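Local coordinates for protein endo-1,4-beta-xylanase C (Paenibacillus barcinonensis, PDB 4XUR) that hydrolyses internal beta-1,4 linkages of xylan, the part described here being a xylan-binding CBM22 domain with bound xylo-oligosaccharide, at residues P88-I93 with T117-Q122; N94-K99 with Y110-S115. All coordinates share one frame; numbering follows the deposited sequence.

Contact 1 (P88-I93 with T117-Q122)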
loop_
_atom_site.group_PDB
_atom_site.type_symbol
_atom_site.label_atom_id
_atom_site.label_comp_id
_atom_site.label_asym_id
_atom_site.label_seq_id
_atom_site.Cartn_x
_atom_site.Cartn_y
_atom_site.Cartn_z
ATOM N N PRO A 88 8.360 6.531 -16.726
ATOM C CA PRO A 88 8.746 5.467 -17.613
ATOM C C PRO A 88 7.545 4.805 -18.252
ATOM O O PRO A 88 6.391 5.108 -17.899
ATOM C CB PRO A 88 9.451 4.461 -16.693
ATOM C CG PRO A 88 8.809 4.704 -15.337
ATOM C CD PRO A 88 8.589 6.196 -15.308
ATOM N N ALA A 89 7.828 3.923 -19.188
ATOM C CA ALA A 89 6.801 3.205 -19.976
ATOM C C ALA A 89 6.166 2.065 -19.165
ATOM O O ALA A 89 4.994 1.786 -19.312
ATOM C CB ALA A 89 7.481 2.630 -21.242
ATOM N N THR A 90 6.980 1.427 -18.329
ATOM C CA THR A 90 6.510 0.443 -17.350
ATOM C C THR A 90 7.179 0.678 -15.987
ATOM O O THR A 90 8.300 1.220 -15.900
ATOM C CB THR A 90 6.811 -1.013 -17.782
ATOM O OG1 THR A 90 8.215 -1.301 -17.658
ATOM C CG2 THR A 90 6.327 -1.242 -19.171
ATOM N N GLN A 91 6.513 0.208 -14.897
ATOM C CA GLN A 91 7.141 0.270 -13.594
ATOM C C GLN A 91 6.472 -0.823 -12.667
ATOM O O GLN A 91 5.286 -1.005 -12.733
ATOM C CB GLN A 91 6.965 1.678 -13.012
ATOM C CG GLN A 91 7.423 1.885 -11.558
ATOM C CD GLN A 91 8.906 1.670 -11.373
ATOM O OE1 GLN A 91 9.705 2.344 -12.028
ATOM N NE2 GLN A 91 9.292 0.755 -10.470
ATOM N N VAL A 92 7.295 -1.439 -11.837
ATOM C CA VAL A 92 6.823 -2.416 -10.843
ATOM C C VAL A 92 6.246 -1.649 -9.660
ATOM O O VAL A 92 6.853 -0.678 -9.187
ATOM C CB VAL A 92 8.008 -3.288 -10.331
ATOM C CG1 VAL A 92 7.558 -4.147 -9.187
ATOM C CG2 VAL A 92 8.579 -4.078 -11.536
ATOM N N ILE A 93 5.121 -2.111 -9.143
ATOM C CA ILE A 93 4.633 -1.605 -7.826
ATOM C C ILE A 93 4.464 -2.825 -6.918
ATOM O O ILE A 93 4.015 -3.848 -7.356
ATOM C CB ILE A 93 3.306 -0.842 -7.968
ATOM C CG1 ILE A 93 3.541 0.513 -8.625
ATOM C CG2 ILE A 93 2.689 -0.555 -6.609
ATOM C CD1 ILE A 93 4.206 1.561 -7.741
ATOM N N THR A 117 3.885 -5.631 -12.713
ATOM C CA THR A 117 4.412 -4.603 -13.608
ATOM C C THR A 117 3.231 -3.826 -14.250
ATOM O O THR A 117 2.405 -4.397 -14.907
ATOM C CB THR A 117 5.322 -5.245 -14.733
ATOM O OG1 THR A 117 6.470 -5.872 -14.129
ATOM C CG2 THR A 117 5.848 -4.142 -15.688
ATOM N N LEU A 118 3.208 -2.532 -14.041
ATOM C CA LEU A 118 2.128 -1.692 -14.562
ATOM C C LEU A 118 2.644 -0.993 -15.825
ATOM O O LEU A 118 3.807 -0.584 -15.869
ATOM C CB LEU A 118 1.705 -0.669 -13.570
ATOM C CG LEU A 118 0.919 -1.223 -12.373
ATOM C CD1 LEU A 118 1.912 -1.634 -11.316
ATOM C CD2 LEU A 118 -0.028 -0.214 -11.892
ATOM N N ASN A 119 1.771 -0.856 -16.782
ATOM C CA ASN A 119 2.005 0.025 -17.960
ATOM C C ASN A 119 1.515 1.425 -17.643
ATOM O O ASN A 119 0.428 1.610 -17.074
ATOM C CB ASN A 119 1.259 -0.545 -19.158
ATOM C CG ASN A 119 1.681 -1.994 -19.470
ATOM O OD1 ASN A 119 0.856 -2.926 -19.374
ATOM N ND2 ASN A 119 2.931 -2.188 -19.778
ATOM N N LYS A 120 2.309 2.432 -18.021
ATOM C CA LYS A 120 1.935 3.850 -17.857
ATOM C C LYS A 120 0.465 4.060 -18.226
ATOM O O LYS A 120 0.013 3.661 -19.292
ATOM C CB LYS A 120 2.853 4.711 -18.762
ATOM C CG LYS A 120 2.664 6.197 -18.618
ATOM C CD LYS A 120 3.804 6.969 -19.307
ATOM C CE LYS A 120 3.362 8.338 -19.749
ATOM N NZ LYS A 120 4.556 9.218 -19.928
ATOM N N GLY A 121 -0.303 4.617 -17.297
ATOM C CA GLY A 121 -1.719 4.941 -17.511
ATOM C C GLY A 121 -2.807 3.880 -17.337
ATOM O O GLY A 121 -3.982 4.213 -17.386
ATOM N N GLN A 122 -2.449 2.607 -17.191
ATOM C CA GLN A 122 -3.419 1.573 -17.006
ATOM C C GLN A 122 -3.507 1.034 -15.548
ATOM O O GLN A 122 -2.492 0.806 -14.903
ATOM C CB GLN A 122 -3.230 0.398 -17.961
ATOM C CG GLN A 122 -2.101 -0.517 -17.666
ATOM C CD GLN A 122 -2.287 -1.911 -18.300
ATOM O OE1 GLN A 122 -3.252 -2.153 -19.089
ATOM N NE2 GLN A 122 -1.397 -2.811 -18.005
#

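Contact 2 (N94-K99 with Y110-S115). With XYP (beta-D-xylopyranose), chain D; XYP (beta-D-xylopyranose), chain B; XYP (beta-D-xylopyranose), chain C.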
loop_
_atom_site.group_PDB
_atom_site.type_symbol
_atom_site.label_atom_id
_atom_site.label_comp_id
_atom_site.label_asym_id
_atom_site.label_seq_id
_atom_site.Cartn_x
_atom_site.Cartn_y
_atom_site.Cartn_z
ATOM N N ASN A 94 4.820 -2.664 -5.658
ATOM C CA ASN A 94 4.795 -3.781 -4.721
ATOM C C ASN A 94 3.699 -3.517 -3.717
ATOM O O ASN A 94 3.448 -2.364 -3.315
ATOM C CB ASN A 94 6.157 -3.851 -3.967
ATOM C CG ASN A 94 7.303 -4.349 -4.853
ATOM O OD1 ASN A 94 7.092 -4.746 -6.009
ATOM N ND2 ASN A 94 8.520 -4.308 -4.327
ATOM N N GLY A 95 3.011 -4.569 -3.302
ATOM C CA GLY A 95 2.212 -4.487 -2.046
ATOM C C GLY A 95 3.045 -5.082 -0.916
ATOM O O GLY A 95 3.622 -6.162 -1.065
ATOM N N SER A 96 3.102 -4.370 0.219
ATOM C CA SER A 96 3.923 -4.773 1.370
ATOM C C SER A 96 3.197 -4.645 2.702
ATOM O O SER A 96 2.166 -3.969 2.821
ATOM C CB SER A 96 5.195 -3.971 1.392
ATOM O OG SER A 96 5.964 -4.157 0.239
ATOM N N LEU A 97 3.754 -5.309 3.714
ATOM C CA LEU A 97 3.281 -5.265 5.042
ATOM C C LEU A 97 4.338 -4.661 5.909
ATOM O O LEU A 97 5.474 -5.119 5.858
ATOM C CB LEU A 97 2.903 -6.657 5.581
ATOM C CG LEU A 97 1.908 -7.478 4.772
ATOM C CD1 LEU A 97 1.781 -8.820 5.462
ATOM C CD2 LEU A 97 0.583 -6.766 4.623
ATOM N N GLU A 98 3.940 -3.747 6.800
ATOM C CA GLU A 98 4.829 -3.301 7.924
ATOM C C GLU A 98 4.340 -3.887 9.205
ATOM O O GLU A 98 3.153 -3.730 9.523
ATOM C CB GLU A 98 4.808 -1.758 8.007
ATOM C CG GLU A 98 5.503 -1.221 9.242
ATOM C CD GLU A 98 5.505 0.336 9.215
ATOM O OE1 GLU A 98 6.056 0.911 8.276
ATOM O OE2 GLU A 98 4.842 0.932 10.087
ATOM N N LYS A 99 5.206 -4.611 9.937
ATOM C CA LYS A 99 4.806 -5.314 11.172
ATOM C C LYS A 99 5.546 -4.803 12.410
ATOM O O LYS A 99 6.744 -4.595 12.367
ATOM C CB LYS A 99 5.020 -6.809 11.014
ATOM C CG LYS A 99 4.016 -7.466 10.118
ATOM C CD LYS A 99 4.314 -8.974 10.046
ATOM C CE LYS A 99 4.895 -9.367 8.748
ATOM N NZ LYS A 99 4.937 -10.822 8.639
ATOM N N TYR A 110 9.347 -5.661 7.620
ATOM C CA TYR A 110 8.680 -5.412 6.332
ATOM C C TYR A 110 8.749 -6.651 5.475
ATOM O O TYR A 110 9.790 -7.328 5.430
ATOM C CB TYR A 110 9.319 -4.208 5.602
ATOM C CG TYR A 110 9.720 -3.058 6.588
ATOM C CD1 TYR A 110 8.825 -2.068 6.957
ATOM C CD2 TYR A 110 11.034 -2.961 7.100
ATOM C CE1 TYR A 110 9.187 -1.055 7.849
ATOM C CE2 TYR A 110 11.396 -1.969 7.960
ATOM C CZ TYR A 110 10.486 -1.004 8.339
ATOM O OH TYR A 110 10.901 0.017 9.219
ATOM N N ALA A 111 7.696 -6.900 4.734
ATOM C CA ALA A 111 7.593 -8.037 3.789
ATOM C C ALA A 111 6.738 -7.642 2.618
ATOM O O ALA A 111 5.679 -7.077 2.793
ATOM C CB ALA A 111 6.961 -9.170 4.470
ATOM N N MET A 112 7.220 -7.954 1.401
ATOM C CA MET A 112 6.407 -7.878 0.195
ATOM C C MET A 112 5.524 -9.111 0.071
ATOM O O MET A 112 6.035 -10.228 0.058
ATOM C CB MET A 112 7.310 -7.797 -1.049
ATOM C CG MET A 112 6.616 -7.336 -2.313
ATOM S SD MET A 112 7.525 -7.877 -3.781
ATOM C CE MET A 112 9.138 -7.263 -3.397
ATOM N N PHE A 113 4.237 -8.899 -0.090
ATOM C CA PHE A 113 3.303 -9.930 -0.349
ATOM C C PHE A 113 2.890 -10.058 -1.822
ATOM O O PHE A 113 2.368 -11.156 -2.239
ATOM C CB PHE A 113 2.052 -9.789 0.572
ATOM C CG PHE A 113 1.181 -8.590 0.267
ATOM C CD1 PHE A 113 0.244 -8.617 -0.767
ATOM C CD2 PHE A 113 1.290 -7.451 1.036
ATOM C CE1 PHE A 113 -0.566 -7.503 -1.007
ATOM C CE2 PHE A 113 0.471 -6.347 0.808
ATOM C CZ PHE A 113 -0.469 -6.386 -0.190
ATOM N N ALA A 114 3.114 -9.047 -2.631
ATOM C CA ALA A 114 2.811 -9.134 -4.031
ATOM C C ALA A 114 3.446 -7.980 -4.825
ATOM O O ALA A 114 3.780 -6.946 -4.260
ATOM C CB ALA A 114 1.301 -9.129 -4.256
ATOM N N SER A 115 3.563 -8.209 -6.139
ATOM C CA SER A 115 4.237 -7.323 -7.082
ATOM C C SER A 115 3.668 -7.536 -8.455
ATOM O O SER A 115 3.456 -8.689 -8.827
ATOM C CB SER A 115 5.706 -7.673 -7.132
ATOM O OG SER A 115 6.403 -6.911 -8.132
HETATM C C1 XYP D . 11.618 -0.869 3.818
HETATM C C2 XYP D . 11.026 -1.201 2.448
HETATM C C3 XYP D . 10.710 -2.685 2.306
HETATM C C4 XYP D . 11.940 -3.521 2.730
HETATM C C5 XYP D . 12.485 -3.064 4.087
HETATM O O2 XYP D . 9.805 -0.493 2.281
HETATM O O3 XYP D . 10.374 -3.006 0.978
HETATM O O4 XYP D . 11.502 -4.897 2.817
HETATM O O5 XYP D . 12.815 -1.691 4.039
HETATM C C1 XYP B . 11.622 3.343 6.787
HETATM C C2 XYP B . 12.995 2.775 6.601
HETATM C C3 XYP B . 13.136 2.033 5.306
HETATM C C4 XYP B . 11.987 1.013 5.176
HETATM C C5 XYP B . 10.641 1.674 5.426
HETATM O O2 XYP B . 13.974 3.874 6.650
HETATM O O3 XYP B . 14.369 1.327 5.248
HETATM O O4 XYP B . 12.002 0.486 3.883
HETATM O O5 XYP B . 10.625 2.279 6.708
HETATM C C1 XYP C . 12.612 -5.829 2.641
HETATM C C2 XYP C . 12.211 -7.209 3.173
HETATM C C3 XYP C . 13.257 -8.206 2.808
HETATM C C4 XYP C . 13.641 -8.143 1.325
HETATM C C5 XYP C . 13.954 -6.689 0.923
HETATM O O2 XYP C . 12.057 -7.143 4.572
HETATM O O3 XYP C . 12.762 -9.531 3.089
HETATM O O4 XYP C . 14.778 -8.958 1.083
HETATM O O5 XYP C . 12.872 -5.853 1.198
#

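Contact 1 (P88-I93 with T117-Q122)
Gln91 and Leu118 face each other as an antiparallel hydrogen-bonded pair, each backbone amide bound to the other's carbonyl. Leu118 N meets Gln91 O at 2.9 Å and Gln91 N meets Leu118 O at 3.0 Å. A third bond runs from Lys120 N to Ala89 O at 3.0 Å. On the face of Thr90, Val92, Thr117 and Asn119 the contacts are small and exposed: Thr117 CG2, anti to its backbone N (OG1 at chi1 -63°), reaches across to Thr90 CB at 3.9 Å, and Thr90 CG2 lies beside Asn119 ND2. The Leu118 side chain goes to the other face, where CD1 packs 3.7 Å from Ile93 CB, both residues being buried. At the strand ends, the aliphatic chain of Lys120 runs past the Pro88 carbonyl, CD standing 3.5 Å from Pro88 O; that oxygen accepts a hydrogen bond from Tyr84 OH. Beyond the last bridge, a type II turn from Asn119 to Gln122, closed by Gln122 N to Asn119 O, leads the chain away with Gly121 at positive phi. The arrangement is the open end of a beta hairpin, at the margin of the four-stranded antiparallel sheet of this beta-sandwich carbohydrate-binding module.

Contact 2 (N94-K99 with Y110-S115)
Gly95 N gives a hydrogen bond of 2.7 Å to Ala114 O, and Ser115 OG donates a longer one, 3.1 Å, to Asn94 OD1, tilted from the amide carbonyl plane. At Gly95 the antiparallel strands form a classic beta bulge, Phe113 and Ala114 both facing it: Gly95 O takes Phe113 N at 3.0 Å and, weakly, Ala114 N. Past the non-hydrogen-bonded pair Ser96-Met112, Leu97 and Ala111 bond reciprocally through their amides and carbonyls. Tyr110 lies beyond, in the xylan-binding site of the domain. O2 of the chain C xylose is modelled 2.4 Å from Tyr110 O, a hydrogen bond whose length is doubtful, while one ring face lies against two further sugars, with Tyr110 CD2 3.3 Å from C5 of the chain D xylose. At the ring edge, near its plane, sits Glu98 OE1, 3.7 Å from Tyr110 CE1, the carboxylate plane turned 79° from the ring. That carboxylate is gripped by salt bridges to Arg29, Arg31 and Arg143, which probably hold it against rotation. An alanine at Tyr110 would probably leave the chain B and chain D xyloses without this ring face to lie against and open a gap beside the Glu98 carboxylate. Met112, its chain bent at the thioether, lays its methyl beside the Asn94 amide. On the other face, Leu97 CD2 meets the Phe113 ring, which also packs on Ala128 and Ile130 of strand 124-131. Phe113 CG stands between backbone N and carbonyl carbon (chi1 69°), swinging the ring over Gly95, whose CA lies 4.1 Å from the ring centroid, 26° off the normal.

Contacts 1 and 2 are successive portions of one hairpin, strands 90-101 and 109-119, contact 2 lying nearer the turn and contact 1 at the hairpin's open end. Their centres are about 18 Å apart, yet they adjoin where Val92 CG1 packs 3.2 Å from Ser115 OG. They differ in place: the centre of contact 1 lies about 16 Å from the centre of the chain, that of contact 2 about 8 Å. The side chain of Val92 stays about 11 Å from a bound xylose, whereas Tyr110 touches the sugars directly. One hairpin thus shows how a pair of strands can lie away from the sugars at one end and line the glycan pocket at the other.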